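Local coordinates for uncharacterized protein (Bacteroides ovatus, PDB 4IRT), which is of unknown function but, as a putative neuraminidase built as a BNR-repeat beta-propeller, may act on sialic acid-containing glycans, at residues Val185-Thr190 against Leu373-Arg378; Ser257-Ala260 against Pro264-Ala267. All coordinates share one frame; numbering follows the deposited sequence.

Contacts 1 and 2 lie with centres about 11 Å apart on the same side of the chain's centre, in a propeller of four-stranded antiparallel sheets. Along the chain the order is 185-190, 257-260, 264-267 and 373-378, which nests the local hairpin of contact 2 inside the long span of chain that contact 1 closes. Residues 185-190 turn between the first two strands of one blade; 257-260 runs from the end of the first strand of the next blade into its turn, and 264-267 starts the second. The blades touch directly where D186 CB lies 3.7 Å from A258 CB, and A260 also packs on E187. Contact 1 thus joins helix 371-377 to a turn that also packs on the neighbouring blade.

Contact 1: residues Val185-Thr190 against Leu373-Arg378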
loop_
_atom_site.group_PDB
_atom_site.type_symbol
_atom_site.label_atom_id
_atom_site.label_comp_id
_atom_site.label_asym_id
_atom_site.label_seq_id
_atom_site.Cartn_x
_atom_site.Cartn_y
_atom_site.Cartn_z
ATOM N N VAL A 185 -6.292 -6.448 -5.389
ATOM C CA VAL A 185 -7.004 -7.589 -5.959
ATOM C C VAL A 185 -8.434 -7.479 -5.485
ATOM O O VAL A 185 -8.688 -7.466 -4.268
ATOM C CB VAL A 185 -6.377 -8.921 -5.528
ATOM C CG1 VAL A 185 -7.182 -10.090 -6.081
ATOM C CG2 VAL A 185 -4.931 -8.973 -6.004
ATOM N N ASP A 186 -9.360 -7.344 -6.428
ATOM C CA ASP A 186 -10.736 -7.045 -6.058
ATOM C C ASP A 186 -11.481 -8.284 -5.580
ATOM O O ASP A 186 -10.921 -9.379 -5.491
ATOM C CB ASP A 186 -11.486 -6.265 -7.151
ATOM C CG ASP A 186 -11.769 -7.077 -8.405
ATOM O OD1 ASP A 186 -11.764 -8.329 -8.359
ATOM O OD2 ASP A 186 -12.041 -6.451 -9.458
ATOM N N GLU A 187 -12.736 -8.093 -5.220
ATOM C CA GLU A 187 -13.521 -9.189 -4.642
ATOM C C GLU A 187 -13.886 -10.278 -5.653
ATOM O O GLU A 187 -14.416 -11.323 -5.273
ATOM C CB GLU A 187 -14.734 -8.629 -3.895
ATOM C CG GLU A 187 -14.260 -7.881 -2.668
ATOM C CD GLU A 187 -15.234 -6.852 -2.109
ATOM O OE1 GLU A 187 -16.444 -7.009 -2.307
ATOM O OE2 GLU A 187 -14.777 -5.893 -1.427
ATOM N N LYS A 188 -13.617 -10.019 -6.931
ATOM C CA LYS A 188 -13.802 -11.020 -7.998
ATOM C C LYS A 188 -12.491 -11.699 -8.408
ATOM O O LYS A 188 -12.464 -12.575 -9.310
ATOM C CB LYS A 188 -14.434 -10.364 -9.209
ATOM C CG LYS A 188 -15.836 -9.868 -8.931
ATOM C CD LYS A 188 -16.609 -9.629 -10.195
ATOM C CE LYS A 188 -16.721 -8.160 -10.521
ATOM N NZ LYS A 188 -17.766 -7.977 -11.574
ATOM N N GLY A 189 -11.404 -11.301 -7.763
ATOM C CA GLY A 189 -10.099 -11.901 -7.998
ATOM C C GLY A 189 -9.329 -11.228 -9.126
ATOM O O GLY A 189 -8.282 -11.712 -9.521
ATOM N N THR A 190 -9.840 -10.109 -9.634
ATOM C CA THR A 190 -9.120 -9.333 -10.650
ATOM C C THR A 190 -7.964 -8.545 -10.006
ATOM O O THR A 190 -8.128 -7.880 -8.963
ATOM C CB THR A 190 -10.085 -8.378 -11.382
ATOM O OG1 THR A 190 -11.112 -9.153 -12.011
ATOM C CG2 THR A 190 -9.377 -7.520 -12.428
ATOM N N LEU A 373 -10.281 -7.547 5.856
ATOM C CA LEU A 373 -11.427 -7.296 6.702
ATOM C C LEU A 373 -12.434 -6.387 6.021
ATOM O O LEU A 373 -13.625 -6.591 6.156
ATOM C CB LEU A 373 -10.993 -6.665 8.016
ATOM C CG LEU A 373 -12.059 -6.521 9.085
ATOM C CD1 LEU A 373 -12.610 -7.877 9.527
ATOM C CD2 LEU A 373 -11.412 -5.818 10.260
ATOM N N TRP A 374 -11.973 -5.403 5.264
ATOM C CA TRP A 374 -12.899 -4.583 4.510
ATOM C C TRP A 374 -13.624 -5.452 3.452
ATOM O O TRP A 374 -14.864 -5.394 3.332
ATOM C CB TRP A 374 -12.196 -3.367 3.886
ATOM C CG TRP A 374 -13.154 -2.624 3.017
ATOM C CD1 TRP A 374 -13.244 -2.687 1.655
ATOM C CD2 TRP A 374 -14.242 -1.818 3.453
ATOM N NE1 TRP A 374 -14.291 -1.929 1.220
ATOM C CE2 TRP A 374 -14.917 -1.368 2.298
ATOM C CE3 TRP A 374 -14.678 -1.372 4.707
ATOM C CZ2 TRP A 374 -16.014 -0.525 2.359
ATOM C CZ3 TRP A 374 -15.785 -0.541 4.755
ATOM C CH2 TRP A 374 -16.420 -0.115 3.584
ATOM N N LYS A 375 -12.869 -6.258 2.707
ATOM C CA LYS A 375 -13.459 -7.071 1.664
ATOM C C LYS A 375 -14.474 -8.083 2.188
ATOM O O LYS A 375 -15.514 -8.298 1.565
ATOM C CB LYS A 375 -12.385 -7.829 0.893
ATOM C CG LYS A 375 -11.440 -6.967 0.070
ATOM C CD LYS A 375 -10.452 -7.906 -0.603
ATOM C CE LYS A 375 -9.300 -7.179 -1.226
ATOM N NZ LYS A 375 -8.283 -8.216 -1.578
ATOM N N LYS A 376 -14.162 -8.723 3.309
ATOM C CA LYS A 376 -14.977 -9.840 3.809
ATOM C C LYS A 376 -16.051 -9.374 4.763
ATOM O O LYS A 376 -17.127 -9.964 4.792
ATOM C CB LYS A 376 -14.108 -10.880 4.520
ATOM C CG LYS A 376 -12.980 -11.462 3.694
ATOM C CD LYS A 376 -13.464 -12.476 2.687
ATOM C CE LYS A 376 -12.275 -13.040 1.917
ATOM N NZ LYS A 376 -12.655 -14.189 1.050
ATOM N N GLN A 377 -15.777 -8.336 5.552
ATOM C CA GLN A 377 -16.695 -7.927 6.615
ATOM C C GLN A 377 -17.163 -6.467 6.599
ATOM O O GLN A 377 -17.969 -6.073 7.425
ATOM C CB GLN A 377 -16.106 -8.284 7.987
ATOM C CG GLN A 377 -15.845 -9.768 8.165
ATOM C CD GLN A 377 -15.545 -10.126 9.608
ATOM O OE1 GLN A 377 -16.104 -9.533 10.523
ATOM N NE2 GLN A 377 -14.662 -11.097 9.812
ATOM N N ARG A 378 -16.710 -5.688 5.615
ATOM C CA ARG A 378 -16.973 -4.256 5.538
ATOM C C ARG A 378 -16.708 -3.506 6.834
ATOM O O ARG A 378 -17.473 -2.632 7.224
ATOM C CB ARG A 378 -18.407 -3.986 5.022
ATOM C CG ARG A 378 -18.601 -4.485 3.605
ATOM C CD ARG A 378 -17.955 -3.527 2.629
ATOM N NE ARG A 378 -18.283 -3.909 1.263
ATOM C CZ ARG A 378 -17.542 -4.674 0.487
ATOM N NH1 ARG A 378 -16.364 -5.132 0.891
ATOM N NH2 ARG A 378 -17.983 -4.966 -0.727
HETATM O O HOH W 1 -9.381 -10.385 -2.948
#
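K375 NZ, at the end of a lysine chain extended beyond CG, is gripped from several sides. It donates to V185 O at 2.8 Å, in the carbonyl plane and with a C=O...N angle of 154°. A water bridges the same ammonium to D186 O, lying 2.8 Å from K375 NZ, and E372 adds a salt bridge from the preceding turn of the helix. Y184 contributes a cation-pi contact. Nearer the helix, the chain of K375 slants past the aliphatic part of E187, whose CG is 4.0 Å from K375 CG.

The carboxylate of E187 then meets R378 end-on, in a two-nitrogen salt bridge. R378 NH2 gives E187 OE1 a nearly straight bond of 3.0 Å to its syn lone pair, whereas R378 NH1 reaches E187 OE2 at 2.9 Å on the syn side but well out of the carboxylate plane. The two flat groups are twisted 38° apart.

The blades of a beta-propeller are linked here through connecting elements: the turn between strands 178-185 and 191-198 docks on helix 371-377, which follows the sheet of 318-356. R378 is the first residue past that helix, with positive phi. Its side chain bends at chi2 (-77°), laying CD over one face of the W374 indole, 3.6 Å above the plane and toward the rim. NH1 also donates to W374 O, and NE pairs with E322, so all three guanidinium nitrogens are engaged and the group's rotation is fixed.

Within the turn, D186 OD1 accepts K188 N (an Asx turn) and, from the opposite face of its plane, T190 N, in the type I turn D186-G189 from which E187 points to the helix.

Contact 2: residues Ser257-Ala260 against Pro264-Ala267; sequences SADA and PYIA
A beta hairpin at the start of a propeller blade brings strand 255-258 against strand 264-271. S257 and Y265 form an antiparallel hydrogen-bonded pair: S257 N donates to Y265 O at 2.8 Å, nearly straight and in the carbonyl plane. The return bond, from Y265 N to S257 O at 2.9 Å, arrives 41° above the plane of its carbonyl. S257 O is touched a second time, by a CA-H...O contact from P264 CA at 3.5 Å. One step toward the turn, A258 and P264 make a non-hydrogen-bonded pair with a CA-CA separation of 4.4 Å, and both side chains pack on H192 of the preceding blade.

On the other face, the Y265 ring runs beside the 257-260 backbone and presents its edge to it, with CD1 4.2 Å from A258 CA. The D259 carboxylate stands at the edge of the ring, its plane turned 69° from it, with OD2 in the ring plane. From there D259 OD2 is 3.3 Å from Y265 OH, a long, weak approach. Chi1 of 62° sets D259 CG between its backbone N and carbonyl carbon, and OD1 takes the N-H of N263 in the turn. W284, on the next strand, lies nearly parallel to the Y265 ring. This pairing is the first hairpin of a four-stranded antiparallel blade; Y265 packs on I319 and V321 of strand 318-322 in the following blade, the face-to-face packing of neighbouring sheets that characterises a beta-propeller.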
loop_
_atom_site.group_PDB
_atom_site.type_symbol
_atom_site.label_atom_id
_atom_site.label_comp_id
_atom_site.label_asym_id
_atom_site.label_seq_id
_atom_site.Cartn_x
_atom_site.Cartn_y
_atom_site.Cartn_z
ATOM N N SER A 257 -7.893 0.904 -4.867
ATOM C CA SER A 257 -8.897 -0.047 -4.451
ATOM C C SER A 257 -9.849 -0.310 -5.625
ATOM O O SER A 257 -9.638 0.160 -6.742
ATOM C CB SER A 257 -9.665 0.475 -3.234
ATOM O OG SER A 257 -10.280 -0.569 -2.485
ATOM N N ALA A 258 -10.885 -1.083 -5.339
ATOM C CA ALA A 258 -11.926 -1.372 -6.283
ATOM C C ALA A 258 -13.221 -1.635 -5.525
ATOM O O ALA A 258 -13.212 -2.025 -4.350
ATOM C CB ALA A 258 -11.562 -2.582 -7.108
ATOM N N ASP A 259 -14.350 -1.397 -6.193
ATOM C CA ASP A 259 -15.611 -1.788 -5.620
ATOM C C ASP A 259 -15.892 -3.261 -5.948
ATOM O O ASP A 259 -15.123 -3.938 -6.650
ATOM C CB ASP A 259 -16.749 -0.826 -6.054
ATOM C CG ASP A 259 -16.977 -0.808 -7.563
ATOM O OD1 ASP A 259 -16.642 -1.816 -8.233
ATOM O OD2 ASP A 259 -17.504 0.224 -8.064
ATOM N N ALA A 260 -17.004 -3.762 -5.406
ATOM C CA ALA A 260 -17.400 -5.163 -5.580
ATOM C C ALA A 260 -17.588 -5.531 -7.057
ATOM O O ALA A 260 -17.322 -6.672 -7.451
ATOM C CB ALA A 260 -18.694 -5.437 -4.823
ATOM N N PRO A 264 -12.118 0.385 -10.685
ATOM C CA PRO A 264 -10.911 0.800 -9.945
ATOM C C PRO A 264 -10.996 2.226 -9.454
ATOM O O PRO A 264 -11.543 3.086 -10.154
ATOM C CB PRO A 264 -9.789 0.711 -10.986
ATOM C CG PRO A 264 -10.520 1.019 -12.299
ATOM C CD PRO A 264 -11.864 0.330 -12.136
ATOM N N TYR A 265 -10.397 2.458 -8.289
ATOM C CA TYR A 265 -10.320 3.752 -7.641
ATOM C C TYR A 265 -8.877 3.986 -7.210
ATOM O O TYR A 265 -8.272 3.098 -6.628
ATOM C CB TYR A 265 -11.182 3.795 -6.393
ATOM C CG TYR A 265 -12.652 3.713 -6.662
ATOM C CD1 TYR A 265 -13.222 2.507 -7.003
ATOM C CD2 TYR A 265 -13.459 4.827 -6.576
ATOM C CE1 TYR A 265 -14.584 2.408 -7.252
ATOM C CE2 TYR A 265 -14.821 4.747 -6.834
ATOM C CZ TYR A 265 -15.375 3.533 -7.176
ATOM O OH TYR A 265 -16.727 3.404 -7.430
ATOM N N ILE A 266 -8.328 5.167 -7.512
ATOM C CA ILE A 266 -6.913 5.475 -7.203
ATOM C C ILE A 266 -6.848 6.748 -6.363
ATOM O O ILE A 266 -7.433 7.735 -6.742
ATOM C CB ILE A 266 -6.104 5.688 -8.489
ATOM C CG1 ILE A 266 -6.197 4.450 -9.383
ATOM C CG2 ILE A 266 -4.658 6.061 -8.146
ATOM C CD1 ILE A 266 -5.927 4.655 -10.876
ATOM N N ALA A 267 -6.148 6.704 -5.233
ATOM C CA ALA A 267 -6.046 7.846 -4.314
ATOM C C ALA A 267 -4.638 8.420 -4.328
ATOM O O ALA A 267 -3.645 7.694 -4.203
ATOM C CB ALA A 267 -6.428 7.432 -2.908
#